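Local coordinates for AlyQ (Persicobacter sp. CCB-QB2, PDB 5XNR), which probably cleaves alginate with a lyase domain joined to a CBM32 carbohydrate-binding module of the F5/8 type C family, at residues S67-F72 with G117-T122; I74-D79 with R109-T114; S208-S213 with Q363-K368; V238-T243 with H303-E308. All coordinates share one frame; numbering follows the deposited sequence.

How the interactions relate
Two beta-sandwich domains of one chain each supply two of the contacts. Interactions 1 and 2 join the same strands, 70-77 and 110-118, of the F5/8 type C domain; their centres are 21 Å apart, and F72 CB touches T114 O at 3.2 Å, so the two contacts lie toward opposite ends of one ladder. Neither touches the bound calcium, about 13 Å from the side chain of R68 and about 12 Å from that of I113. Interactions 3 and 4 belong to the lyase domain, their centres 22 Å apart and their nearest atoms about 9 Å apart. Interaction 1 holds an acetate and interaction 3 a phosphate. Between domains, 40 Å separates the centres of interactions 2 and 4.

Interaction 1 of 4, residues S67-F72 with G117-T122; sequences SRTSGF and GNSSNT. With ACT (acetate ion), chain D.
S70 and N118 face each other as an antiparallel non-hydrogen-bonded pair with their CA atoms 4.1 Å apart, flanked by backbone bonds from G71 N to G117 O and from S119 N to T69 O. Beyond this pair both chains leave the sheet, and side chains carry the contact onward. R68, extended from CG to NE, lays its guanidinium flat against the amide of N118: the two planes are 7° apart, and N118 ND2 sits 3.2 Å above the centre of the R68 guanidinium. Two donor groups meet here, so this is a stack and not a hydrogen bond. The amide is held in place by its own loop. A chi1 of 64° sets CG of N118 between its backbone N and carbonyl carbon, turning OD1 back to accept from S120 N, an Asx turn, and from N121 N, which completes an Asx motif, while ND2 gives to N121 OD1 and to the carbonyl of W123. At the outer end, T69 N donates to S119 OG over 2.8 Å; the very short separation modelled between the T69 and S119 hydroxyls is doubtful in detail. Along the guanidinium edge, R68 NH1 reaches acetate O at 2.7 Å and R68 NH2 reaches acetate OXT at 2.8 Å, both nearly straight. The acetate, probably from the crystallisation liquor, is also bonded by S125 OG. The chemistry is that of a planar donor spending its face on stacking and its edge on an anion: with N118 lying flat along one face, R68 presents two N-H groups in the geometry suited to a carboxylate.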
loop_
_atom_site.group_PDB
_atom_site.type_symbol
_atom_site.label_atom_id
_atom_site.label_comp_id
_atom_site.label_asym_id
_atom_site.label_seq_id
_atom_site.Cartn_x
_atom_site.Cartn_y
_atom_site.Cartn_z
ATOM N N SER A 67 -10.111 1.278 40.130
ATOM C CA SER A 67 -10.926 0.927 41.290
ATOM C C SER A 67 -12.417 1.144 41.011
ATOM O O SER A 67 -13.181 1.004 41.923
ATOM C CB SER A 67 -10.477 1.687 42.540
ATOM O OG SER A 67 -10.688 3.092 42.426
ATOM N N ARG A 68 -12.850 1.501 39.804
ATOM C CA ARG A 68 -14.281 1.623 39.558
ATOM C C ARG A 68 -14.572 1.613 38.052
ATOM O O ARG A 68 -13.710 1.870 37.243
ATOM C CB ARG A 68 -14.816 2.903 40.201
ATOM C CG ARG A 68 -14.678 4.144 39.337
ATOM C CD ARG A 68 -14.980 5.416 40.103
ATOM N NE ARG A 68 -15.128 6.551 39.207
ATOM C CZ ARG A 68 -15.170 7.809 39.625
ATOM N NH1 ARG A 68 -15.162 8.050 40.926
ATOM N NH2 ARG A 68 -15.210 8.806 38.750
ATOM N N THR A 69 -15.820 1.360 37.688
ATOM C CA THR A 69 -16.219 1.330 36.289
ATOM C C THR A 69 -17.119 2.537 35.979
ATOM O O THR A 69 -17.824 3.071 36.858
ATOM C CB THR A 69 -16.830 -0.039 35.964
ATOM O OG1 THR A 69 -18.040 -0.150 36.706
ATOM C CG2 THR A 69 -15.918 -1.198 36.324
ATOM N N SER A 70 -17.048 2.982 34.723
ATOM C CA SER A 70 -17.769 4.158 34.240
ATOM C C SER A 70 -18.531 3.798 32.979
ATOM O O SER A 70 -17.980 3.144 32.112
ATOM C CB SER A 70 -16.847 5.299 33.954
ATOM O OG SER A 70 -16.917 6.247 35.005
ATOM N N GLY A 71 -19.778 4.235 32.896
ATOM C CA GLY A 71 -20.592 3.963 31.711
ATOM C C GLY A 71 -20.550 5.132 30.743
ATOM O O GLY A 71 -20.556 6.284 31.174
ATOM N N PHE A 72 -20.541 4.872 29.442
ATOM C CA PHE A 72 -20.468 5.993 28.501
ATOM C C PHE A 72 -20.940 5.577 27.101
ATOM O O PHE A 72 -21.179 4.395 26.811
ATOM C CB PHE A 72 -19.032 6.524 28.442
ATOM C CG PHE A 72 -18.082 5.493 27.896
ATOM C CD1 PHE A 72 -17.582 4.490 28.707
ATOM C CD2 PHE A 72 -17.731 5.498 26.557
ATOM C CE1 PHE A 72 -16.766 3.501 28.179
ATOM C CE2 PHE A 72 -16.912 4.511 26.033
ATOM C CZ PHE A 72 -16.442 3.509 26.839
ATOM N N GLY A 117 -22.409 8.267 34.810
ATOM C CA GLY A 117 -21.994 7.943 36.204
ATOM C C GLY A 117 -21.068 6.740 36.228
ATOM O O GLY A 117 -20.677 6.229 35.182
ATOM N N ASN A 118 -20.764 6.267 37.422
ATOM C CA ASN A 118 -19.789 5.235 37.638
ATOM C C ASN A 118 -20.341 4.208 38.652
ATOM O O ASN A 118 -21.456 4.335 39.146
ATOM C CB ASN A 118 -18.456 5.883 38.038
ATOM C CG ASN A 118 -18.497 6.627 39.359
ATOM O OD1 ASN A 118 -18.584 6.009 40.425
ATOM N ND2 ASN A 118 -18.399 7.951 39.309
ATOM N N SER A 119 -19.543 3.194 38.959
ATOM C CA SER A 119 -19.873 2.126 39.934
ATOM C C SER A 119 -20.377 2.675 41.272
ATOM O O SER A 119 -21.312 2.106 41.839
ATOM C CB SER A 119 -18.668 1.285 40.216
ATOM O OG SER A 119 -18.165 0.755 39.021
ATOM N N SER A 120 -19.671 3.684 41.799
ATOM C CA SER A 120 -19.865 4.209 43.163
ATOM C C SER A 120 -20.921 5.314 43.143
ATOM O O SER A 120 -21.835 5.312 44.004
ATOM C CB SER A 120 -18.584 4.738 43.790
ATOM O OG SER A 120 -17.457 3.924 43.503
ATOM N N ASN A 121 -20.806 6.252 42.187
ATOM C CA ASN A 121 -21.655 7.460 42.227
ATOM C C ASN A 121 -21.815 8.047 40.819
ATOM O O ASN A 121 -21.295 7.496 39.865
ATOM C CB ASN A 121 -21.048 8.492 43.170
ATOM C CG ASN A 121 -19.715 8.965 42.645
ATOM O OD1 ASN A 121 -19.654 9.493 41.542
ATOM N ND2 ASN A 121 -18.648 8.757 43.397
ATOM N N THR A 122 -22.474 9.201 40.719
ATOM C CA THR A 122 -22.967 9.719 39.446
ATOM C C THR A 122 -21.941 10.642 38.753
ATOM O O THR A 122 -22.283 11.268 37.743
ATOM C CB THR A 122 -24.301 10.447 39.664
ATOM O OG1 THR A 122 -24.076 11.598 40.485
ATOM C CG2 THR A 122 -25.341 9.560 40.316
HETATM C C ACT D . -15.216 11.565 41.140
HETATM O O ACT D . -15.260 10.596 41.950
HETATM O OXT ACT D . -15.222 11.396 39.909
HETATM C CH3 ACT D . -15.190 12.969 41.662
#

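Interaction 2 of 4, residues I74-D79 with R109-T114; sequences ISLGSD and RYIRIT
The ring of Y110 turns its edge to the end of the partner strand and the loop after it, where S78 O lies near the ring plane, 3.3 Å from Y110 CD2, and G77 O also comes up at the rim. Over one face sits CG of the preceding residue, R109, offset toward the rim. The neighbours also meet at their ends: Y110 OH stands 3.5 Å above the centre of the R109 guanidinium, whose NE forms a salt bridge with D48. From S75 to G77 the strands pair in antiparallel fashion. S75 and R112 exchange two bonds of 2.9 Å, N to O each way, and G77 and Y110 form the next hydrogen-bonded pair. There the bulge begins, as G77 O takes a second donor, R109 N at 3.1 Å, which approaches from well above the carbonyl plane. On the sheet face that bears I74, L76, I111 and I113, the side chains lie alongside one another: L76 CD1 meets I111 CG1 at 3.7 Å, and CG2 of I111 touches CG2 of I74. This apolar layer rests on V55 and V58 of strand 52-62 and on Y101 and F103 of strand 99-103. On the opposite face, R112 CB packs against S75 OG, while its bent chain carries the guanidinium to T46 and Y44. R109 and Y110 together facing G77 make a classic beta bulge, set at the end of an antiparallel ladder in the beta-sandwich of an F5/8 type C domain.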
loop_
_atom_site.group_PDB
_atom_site.type_symbol
_atom_site.label_atom_id
_atom_site.label_comp_id
_atom_site.label_asym_id
_atom_site.label_seq_id
_atom_site.Cartn_x
_atom_site.Cartn_y
_atom_site.Cartn_z
ATOM N N ILE A 74 -20.116 7.054 22.826
ATOM C CA ILE A 74 -19.365 7.951 21.981
ATOM C C ILE A 74 -20.213 8.292 20.758
ATOM O O ILE A 74 -20.842 7.417 20.183
ATOM C CB ILE A 74 -18.043 7.298 21.564
ATOM C CG1 ILE A 74 -17.211 6.880 22.781
ATOM C CG2 ILE A 74 -17.288 8.210 20.603
ATOM C CD1 ILE A 74 -16.066 5.950 22.464
ATOM N N SER A 75 -20.190 9.556 20.372
ATOM C CA SER A 75 -20.907 9.997 19.200
ATOM C C SER A 75 -20.047 10.993 18.387
ATOM O O SER A 75 -19.236 11.747 18.929
ATOM C CB SER A 75 -22.270 10.544 19.602
ATOM O OG SER A 75 -22.160 11.781 20.299
ATOM N N LEU A 76 -20.241 10.980 17.067
ATOM C CA LEU A 76 -19.327 11.602 16.107
ATOM C C LEU A 76 -20.119 12.373 15.066
ATOM O O LEU A 76 -21.247 12.022 14.775
ATOM C CB LEU A 76 -18.547 10.506 15.379
ATOM C CG LEU A 76 -17.143 10.249 15.901
ATOM C CD1 LEU A 76 -17.195 9.768 17.343
ATOM C CD2 LEU A 76 -16.426 9.244 15.023
ATOM N N GLY A 77 -19.479 13.372 14.481
ATOM C CA GLY A 77 -19.998 14.024 13.284
ATOM C C GLY A 77 -19.390 15.398 13.069
ATOM O O GLY A 77 -18.497 15.808 13.802
ATOM N N SER A 78 -19.938 16.136 12.106
ATOM C CA SER A 78 -19.347 17.386 11.636
ATOM C C SER A 78 -19.950 18.598 12.366
ATOM O O SER A 78 -19.325 19.642 12.481
ATOM C CB SER A 78 -19.543 17.479 10.158
ATOM O OG SER A 78 -20.844 17.010 9.827
ATOM N N ASP A 79 -21.176 18.468 12.841
ATOM C CA ASP A 79 -21.811 19.525 13.609
ATOM C C ASP A 79 -22.168 18.910 14.974
ATOM O O ASP A 79 -22.504 17.726 15.031
ATOM C CB ASP A 79 -22.990 20.115 12.819
ATOM C CG ASP A 79 -23.958 20.942 13.653
ATOM O OD1 ASP A 79 -24.670 20.351 14.492
ATOM O OD2 ASP A 79 -23.983 22.179 13.482
ATOM N N ARG A 109 -15.589 15.754 12.623
ATOM C CA ARG A 109 -14.788 16.813 13.206
ATOM C C ARG A 109 -14.940 16.795 14.731
ATOM O O ARG A 109 -13.976 17.064 15.457
ATOM C CB ARG A 109 -15.212 18.181 12.665
ATOM C CG ARG A 109 -14.458 19.339 13.299
ATOM C CD ARG A 109 -14.892 20.712 12.809
ATOM N NE ARG A 109 -14.327 21.764 13.645
ATOM C CZ ARG A 109 -14.584 23.059 13.522
ATOM N NH1 ARG A 109 -14.063 23.912 14.378
ATOM N NH2 ARG A 109 -15.349 23.507 12.547
ATOM N N TYR A 110 -16.155 16.527 15.205
ATOM C CA TYR A 110 -16.432 16.550 16.627
ATOM C C TYR A 110 -16.642 15.127 17.144
ATOM O O TYR A 110 -17.274 14.296 16.487
ATOM C CB TYR A 110 -17.656 17.418 16.912
ATOM C CG TYR A 110 -17.489 18.888 16.626
ATOM C CD1 TYR A 110 -16.970 19.755 17.576
ATOM C CD2 TYR A 110 -17.936 19.433 15.436
ATOM C CE1 TYR A 110 -16.855 21.120 17.333
ATOM C CE2 TYR A 110 -17.846 20.793 15.182
ATOM C CZ TYR A 110 -17.293 21.640 16.126
ATOM O OH TYR A 110 -17.203 22.975 15.863
ATOM N N ILE A 111 -16.070 14.866 18.318
ATOM C CA ILE A 111 -16.232 13.595 19.046
ATOM C C ILE A 111 -16.717 13.938 20.450
ATOM O O ILE A 111 -16.123 14.793 21.103
ATOM C CB ILE A 111 -14.925 12.799 19.130
ATOM C CG1 ILE A 111 -14.482 12.251 17.772
ATOM C CG2 ILE A 111 -15.057 11.692 20.158
ATOM C CD1 ILE A 111 -13.905 13.286 16.847
ATOM N N ARG A 112 -17.793 13.271 20.875
ATOM C CA ARG A 112 -18.441 13.517 22.155
ATOM C C ARG A 112 -18.486 12.212 22.940
ATOM O O ARG A 112 -18.986 11.244 22.448
ATOM C CB ARG A 112 -19.868 14.048 21.962
ATOM C CG ARG A 112 -20.624 14.343 23.254
ATOM C CD ARG A 112 -21.955 15.057 23.015
ATOM N NE ARG A 112 -21.802 16.433 22.541
ATOM C CZ ARG A 112 -22.791 17.205 22.099
ATOM N NH1 ARG A 112 -24.033 16.768 22.134
ATOM N NH2 ARG A 112 -22.535 18.405 21.602
ATOM N N ILE A 113 -17.924 12.215 24.142
ATOM C CA ILE A 113 -18.124 11.135 25.109
ATOM C C ILE A 113 -19.217 11.589 26.075
ATOM O O ILE A 113 -19.057 12.631 26.728
ATOM C CB ILE A 113 -16.833 10.814 25.886
ATOM C CG1 ILE A 113 -15.728 10.265 24.983
ATOM C CG2 ILE A 113 -17.138 9.892 27.051
ATOM C CD1 ILE A 113 -14.364 10.122 25.659
ATOM N N THR A 114 -20.287 10.809 26.177
ATOM C CA THR A 114 -21.377 11.104 27.113
ATOM C C THR A 114 -21.231 10.173 28.316
ATOM O O THR A 114 -21.082 8.975 28.125
ATOM C CB THR A 114 -22.756 10.926 26.455
ATOM O OG1 THR A 114 -22.994 11.926 25.471
ATOM C CG2 THR A 114 -23.892 11.036 27.444
#

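Interaction 3 of 4, residues S208-S213 with Q363-K368; sequences SSYVRS and QSNSEK. With PO4 (phosphate ion), chain E.
Y210 crosses the chain at Q363 and S364, and its side chain can be traced outward atom by atom. CB lies near Q363 CA, and CG comes closer to that same atom, at 3.7 Å. Here the ring begins to lie over backbone: Q363 C sits 3.4 Å above the Y210 ring plane, offset toward the rim. Of the two branches, CD1 meets S364 N at 3.3 Å and CE1 the carbonyl O of Q363, while CD2 and CE2 run past the side-chain amide of Q363, with CD2 3.4 Å from OE1. That amide is inclined 56° to the ring, its chain bent at chi2, and its NE2 is bonded to the carbonyl of Y361. At the tip, Y210 OH donates to phosphate O3 over 2.8 Å, and K368 CE reaches the same hydroxyl near the ring plane. K249 and R272 also bond the phosphate, probably a crystallisation ion. The contact lies at the margin of the lyase beta-sandwich: 208-213 runs from a loop into strand 211-217, and the other segment runs from the end of strand 360-362 into helix 366-369. N365 is the N-cap of this helix, its OD1 accepting from K368 N almost in line with the C=O and, weakly, from E367 N. CB of the same asparagine packs on S209 O at 3.3 Å. Farther along the helix, E367 OE1 comes to 3.5 Å from S208 CB, and at the start of the strand V211 CG2 leans against S364 O.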
loop_
_atom_site.group_PDB
_atom_site.type_symbol
_atom_site.label_atom_id
_atom_site.label_comp_id
_atom_site.label_asym_id
_atom_site.label_seq_id
_atom_site.Cartn_x
_atom_site.Cartn_y
_atom_site.Cartn_z
ATOM N N SER A 208 10.732 -26.849 -12.127
ATOM C CA SER A 208 12.057 -26.178 -12.088
ATOM C C SER A 208 11.987 -24.750 -12.673
ATOM O O SER A 208 12.884 -23.928 -12.397
ATOM C CB SER A 208 13.075 -27.022 -12.804
ATOM O OG SER A 208 12.631 -27.297 -14.121
ATOM N N SER A 209 10.943 -24.466 -13.477
ATOM C CA SER A 209 10.638 -23.110 -14.003
ATOM C C SER A 209 10.262 -22.178 -12.854
ATOM O O SER A 209 9.613 -22.614 -11.888
ATOM C CB SER A 209 9.494 -23.120 -14.990
ATOM O OG SER A 209 9.808 -23.844 -16.165
ATOM N N TYR A 210 10.608 -20.901 -12.998
ATOM C CA TYR A 210 10.088 -19.881 -12.072
ATOM C C TYR A 210 8.663 -19.519 -12.502
ATOM O O TYR A 210 8.174 -19.955 -13.550
ATOM C CB TYR A 210 11.018 -18.667 -11.965
ATOM C CG TYR A 210 12.376 -18.966 -11.381
ATOM C CD1 TYR A 210 12.530 -19.782 -10.275
ATOM C CD2 TYR A 210 13.522 -18.425 -11.943
ATOM C CE1 TYR A 210 13.785 -20.060 -9.750
ATOM C CE2 TYR A 210 14.784 -18.702 -11.441
ATOM C CZ TYR A 210 14.920 -19.524 -10.338
ATOM O OH TYR A 210 16.167 -19.796 -9.852
ATOM N N VAL A 211 8.001 -18.749 -11.650
ATOM C CA VAL A 211 6.566 -18.694 -11.623
ATOM C C VAL A 211 6.160 -17.238 -11.837
ATOM O O VAL A 211 6.635 -16.385 -11.088
ATOM C CB VAL A 211 6.054 -19.241 -10.273
ATOM C CG1 VAL A 211 4.543 -19.296 -10.204
ATOM C CG2 VAL A 211 6.616 -20.616 -9.960
ATOM N N ARG A 212 5.289 -16.956 -12.814
ATOM C CA ARG A 212 4.887 -15.574 -13.047
ATOM C C ARG A 212 3.364 -15.409 -13.028
ATOM O O ARG A 212 2.623 -16.232 -13.504
ATOM C CB ARG A 212 5.457 -15.062 -14.373
ATOM C CG ARG A 212 4.829 -15.646 -15.630
ATOM C CD ARG A 212 5.861 -16.294 -16.554
ATOM N NE ARG A 212 6.875 -15.384 -17.074
ATOM C CZ ARG A 212 8.123 -15.732 -17.400
ATOM N NH1 ARG A 212 8.460 -17.003 -17.526
ATOM N NH2 ARG A 212 9.044 -14.801 -17.559
ATOM N N SER A 213 2.930 -14.289 -12.484
ATOM C CA SER A 213 1.679 -13.703 -12.899
ATOM C C SER A 213 1.960 -12.295 -13.435
ATOM O O SER A 213 2.118 -11.380 -12.654
ATOM C CB SER A 213 0.685 -13.684 -11.777
ATOM O OG SER A 213 -0.545 -13.128 -12.219
ATOM N N GLN A 363 11.018 -15.396 -8.575
ATOM C CA GLN A 363 12.164 -16.241 -8.880
ATOM C C GLN A 363 12.271 -17.389 -7.857
ATOM O O GLN A 363 13.318 -17.565 -7.239
ATOM C CB GLN A 363 13.441 -15.400 -8.901
ATOM C CG GLN A 363 13.377 -14.200 -9.838
ATOM C CD GLN A 363 13.197 -14.599 -11.279
ATOM O OE1 GLN A 363 14.140 -15.031 -11.949
ATOM N NE2 GLN A 363 11.976 -14.434 -11.766
ATOM N N SER A 364 11.206 -18.178 -7.660
ATOM C CA SER A 364 11.317 -19.406 -6.853
ATOM C C SER A 364 10.408 -20.493 -7.429
ATOM O O SER A 364 9.685 -20.246 -8.396
ATOM C CB SER A 364 11.033 -19.158 -5.392
ATOM O OG SER A 364 11.477 -20.268 -4.618
ATOM N N ASN A 365 10.465 -21.685 -6.844
ATOM C CA ASN A 365 9.672 -22.819 -7.339
ATOM C C ASN A 365 9.647 -23.922 -6.269
ATOM O O ASN A 365 10.153 -23.721 -5.163
ATOM C CB ASN A 365 10.183 -23.284 -8.710
ATOM C CG ASN A 365 11.635 -23.726 -8.704
ATOM O OD1 ASN A 365 12.122 -24.209 -7.686
ATOM N ND2 ASN A 365 12.325 -23.583 -9.830
ATOM N N SER A 366 9.040 -25.069 -6.582
ATOM C CA SER A 366 8.865 -26.178 -5.595
ATOM C C SER A 366 10.215 -26.816 -5.224
ATOM O O SER A 366 10.371 -27.354 -4.108
ATOM C CB SER A 366 7.879 -27.229 -6.091
ATOM O OG SER A 366 8.118 -27.560 -7.450
ATOM N N GLU A 367 11.182 -26.754 -6.143
ATOM C CA GLU A 367 12.519 -27.367 -5.933
ATOM C C GLU A 367 13.318 -26.519 -4.930
ATOM O O GLU A 367 14.014 -27.074 -4.077
ATOM C CB GLU A 367 13.194 -27.588 -7.289
ATOM C CG GLU A 367 12.295 -28.392 -8.228
ATOM C CD GLU A 367 12.951 -29.042 -9.431
ATOM O OE1 GLU A 367 14.027 -28.570 -9.827
ATOM O OE2 GLU A 367 12.367 -30.004 -9.989
ATOM N N LYS A 368 13.136 -25.197 -4.967
ATOM C CA LYS A 368 13.893 -24.261 -4.111
ATOM C C LYS A 368 13.214 -24.103 -2.747
ATOM O O LYS A 368 13.909 -23.902 -1.738
ATOM C CB LYS A 368 14.009 -22.871 -4.752
ATOM C CG LYS A 368 14.617 -22.832 -6.148
ATOM C CD LYS A 368 16.123 -22.798 -6.162
ATOM C CE LYS A 368 16.682 -22.712 -7.565
ATOM N NZ LYS A 368 17.988 -23.400 -7.653
HETATM P P PO4 E . 18.818 -17.389 -10.044
HETATM O O1 PO4 E . 17.682 -16.624 -9.417
HETATM O O2 PO4 E . 19.631 -18.024 -8.924
HETATM O O3 PO4 E . 18.287 -18.461 -11.005
HETATM O O4 PO4 E . 19.691 -16.466 -10.869
#

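Interaction 4 of 4, residues V238-T243 with H303-E308; sequences VKQAIT and HEVIFE
Q240 and H303 share an uncommon first torsion, chi1 66° and 63°, which in both sets CG between the backbone N and the carbonyl carbon and sends the two side chains off side by side in the same direction. Extended beyond CG, the glutamine runs along the imidazole until its NE2 donates to H303 NE2 over 3.1 Å. The acceptor lies in the plane of the Q240 amide, whereas the amide nitrogen is tilted from the imidazole plane; the two flat groups stand 84° apart. Backbone and side chain interlock at this point. H303 N bonds Q240 O at 2.7 Å, and that same oxygen lies 3.6 Å above the plane of the H303 ring, toward its rim, while Q240 CG approaches H303 NE2 to 3.3 Å. The ring is thus bonded at NE2 and overlaid on one face by the carbonyl oxygen that also accepts from H303 N. One hydrogen-bonded pair further on, V238 and V305 exchange backbone bonds and pack CB of V238 on CG1 of V305 at 3.9 Å. K239 and E304 project from the other face: K239 NZ forms a salt bridge with E143, and the carboxylate of E304 takes Y237 OH and the backbone N atoms of L324 and A325, where helix 324-330 begins. Strands 233-244 and 302-310 lie within the seven-stranded antiparallel sheet of the lyase domain, flanked by strands 379-392 and 313-319, and the face bearing Q240 and H303 packs on M271 of strand 269-274 in the other sheet.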
loop_
_atom_site.group_PDB
_atom_site.type_symbol
_atom_site.label_atom_id
_atom_site.label_comp_id
_atom_site.label_asym_id
_atom_site.label_seq_id
_atom_site.Cartn_x
_atom_site.Cartn_y
_atom_site.Cartn_z
ATOM N N VAL A 238 5.442 2.672 -13.660
ATOM C CA VAL A 238 4.614 1.803 -12.831
ATOM C C VAL A 238 4.572 2.377 -11.416
ATOM O O VAL A 238 5.599 2.646 -10.860
ATOM C CB VAL A 238 5.142 0.355 -12.787
ATOM C CG1 VAL A 238 4.217 -0.540 -11.976
ATOM C CG2 VAL A 238 5.377 -0.230 -14.170
ATOM N N LYS A 239 3.383 2.475 -10.835
ATOM C CA LYS A 239 3.199 2.695 -9.397
ATOM C C LYS A 239 2.721 1.395 -8.768
ATOM O O LYS A 239 1.640 0.928 -9.096
ATOM C CB LYS A 239 2.152 3.774 -9.095
ATOM C CG LYS A 239 1.798 3.941 -7.618
ATOM C CD LYS A 239 0.678 4.936 -7.340
ATOM C CE LYS A 239 1.160 6.281 -6.848
ATOM N NZ LYS A 239 0.032 7.234 -6.668
ATOM N N GLN A 240 3.502 0.860 -7.838
ATOM C CA GLN A 240 3.262 -0.479 -7.331
ATOM C C GLN A 240 3.879 -0.664 -5.944
ATOM O O GLN A 240 4.707 0.135 -5.501
ATOM C CB GLN A 240 3.923 -1.492 -8.256
ATOM C CG GLN A 240 5.450 -1.427 -8.289
ATOM C CD GLN A 240 6.024 -2.307 -9.378
ATOM O OE1 GLN A 240 5.313 -3.018 -10.080
ATOM N NE2 GLN A 240 7.325 -2.241 -9.551
ATOM N N ALA A 241 3.487 -1.744 -5.283
ATOM C CA ALA A 241 4.192 -2.191 -4.081
ATOM C C ALA A 241 4.458 -3.686 -4.208
ATOM O O ALA A 241 3.635 -4.435 -4.733
ATOM C CB ALA A 241 3.390 -1.885 -2.845
ATOM N N ILE A 242 5.641 -4.104 -3.794
ATOM C CA ILE A 242 5.884 -5.516 -3.699
ATOM C C ILE A 242 5.480 -5.895 -2.286
ATOM O O ILE A 242 6.045 -5.344 -1.334
ATOM C CB ILE A 242 7.349 -5.877 -3.988
ATOM C CG1 ILE A 242 7.799 -5.429 -5.381
ATOM C CG2 ILE A 242 7.555 -7.362 -3.761
ATOM C CD1 ILE A 242 9.312 -5.350 -5.543
ATOM N N THR A 243 4.509 -6.791 -2.176
ATOM C CA THR A 243 3.856 -7.046 -0.895
ATOM C C THR A 243 4.240 -8.406 -0.303
ATOM O O THR A 243 4.024 -8.620 0.885
ATOM C CB THR A 243 2.335 -6.982 -1.054
ATOM O OG1 THR A 243 1.989 -7.724 -2.224
ATOM C CG2 THR A 243 1.837 -5.561 -1.162
ATOM N N HIS A 303 5.815 2.313 -4.334
ATOM C CA HIS A 303 6.820 3.121 -5.018
ATOM C C HIS A 303 6.360 3.443 -6.436
ATOM O O HIS A 303 5.324 2.952 -6.867
ATOM C CB HIS A 303 8.188 2.454 -5.029
ATOM C CG HIS A 303 8.254 1.162 -5.770
ATOM N ND1 HIS A 303 8.305 -0.046 -5.125
ATOM C CD2 HIS A 303 8.340 0.884 -7.088
ATOM C CE1 HIS A 303 8.416 -1.014 -6.009
ATOM N NE2 HIS A 303 8.440 -0.473 -7.219
ATOM N N GLU A 304 7.141 4.299 -7.097
ATOM C CA GLU A 304 6.997 4.594 -8.528
ATOM C C GLU A 304 8.347 4.364 -9.212
ATOM O O GLU A 304 9.397 4.681 -8.656
ATOM C CB GLU A 304 6.561 6.042 -8.769
ATOM C CG GLU A 304 5.222 6.414 -8.159
ATOM C CD GLU A 304 4.959 7.901 -8.231
ATOM O OE1 GLU A 304 5.399 8.612 -7.309
ATOM O OE2 GLU A 304 4.350 8.346 -9.244
ATOM N N VAL A 305 8.302 3.821 -10.418
ATOM C CA VAL A 305 9.503 3.510 -11.179
ATOM C C VAL A 305 9.252 3.863 -12.644
ATOM O O VAL A 305 8.152 3.672 -13.131
ATOM C CB VAL A 305 9.884 2.029 -11.039
ATOM C CG1 VAL A 305 8.759 1.113 -11.475
ATOM C CG2 VAL A 305 11.161 1.710 -11.793
ATOM N N ILE A 306 10.277 4.391 -13.304
ATOM C CA ILE A 306 10.300 4.585 -14.756
ATOM C C ILE A 306 11.567 3.943 -15.337
ATOM O O ILE A 306 12.663 4.166 -14.830
ATOM C CB ILE A 306 10.229 6.080 -15.090
ATOM C CG1 ILE A 306 8.884 6.668 -14.662
ATOM C CG2 ILE A 306 10.530 6.318 -16.557
ATOM C CD1 ILE A 306 8.881 8.171 -14.559
ATOM N N PHE A 307 11.412 3.095 -16.350
ATOM C CA PHE A 307 12.493 2.841 -17.275
ATOM C C PHE A 307 12.227 3.696 -18.514
ATOM O O PHE A 307 11.094 3.729 -19.003
ATOM C CB PHE A 307 12.591 1.372 -17.675
ATOM C CG PHE A 307 12.651 0.352 -16.568
ATOM C CD1 PHE A 307 12.941 0.696 -15.259
ATOM C CD2 PHE A 307 12.518 -0.994 -16.868
ATOM C CE1 PHE A 307 12.998 -0.269 -14.265
ATOM C CE2 PHE A 307 12.609 -1.969 -15.881
ATOM C CZ PHE A 307 12.837 -1.603 -14.576
ATOM N N GLU A 308 13.253 4.398 -18.992
ATOM C CA GLU A 308 13.156 5.350 -20.120
ATOM C C GLU A 308 14.317 5.042 -21.063
ATOM O O GLU A 308 15.451 5.110 -20.633
ATOM C CB GLU A 308 13.241 6.782 -19.589
ATOM C CG GLU A 308 13.163 7.908 -20.614
ATOM C CD GLU A 308 13.241 9.299 -19.987
ATOM O OE1 GLU A 308 14.243 9.567 -19.297
ATOM O OE2 GLU A 308 12.295 10.096 -20.144
#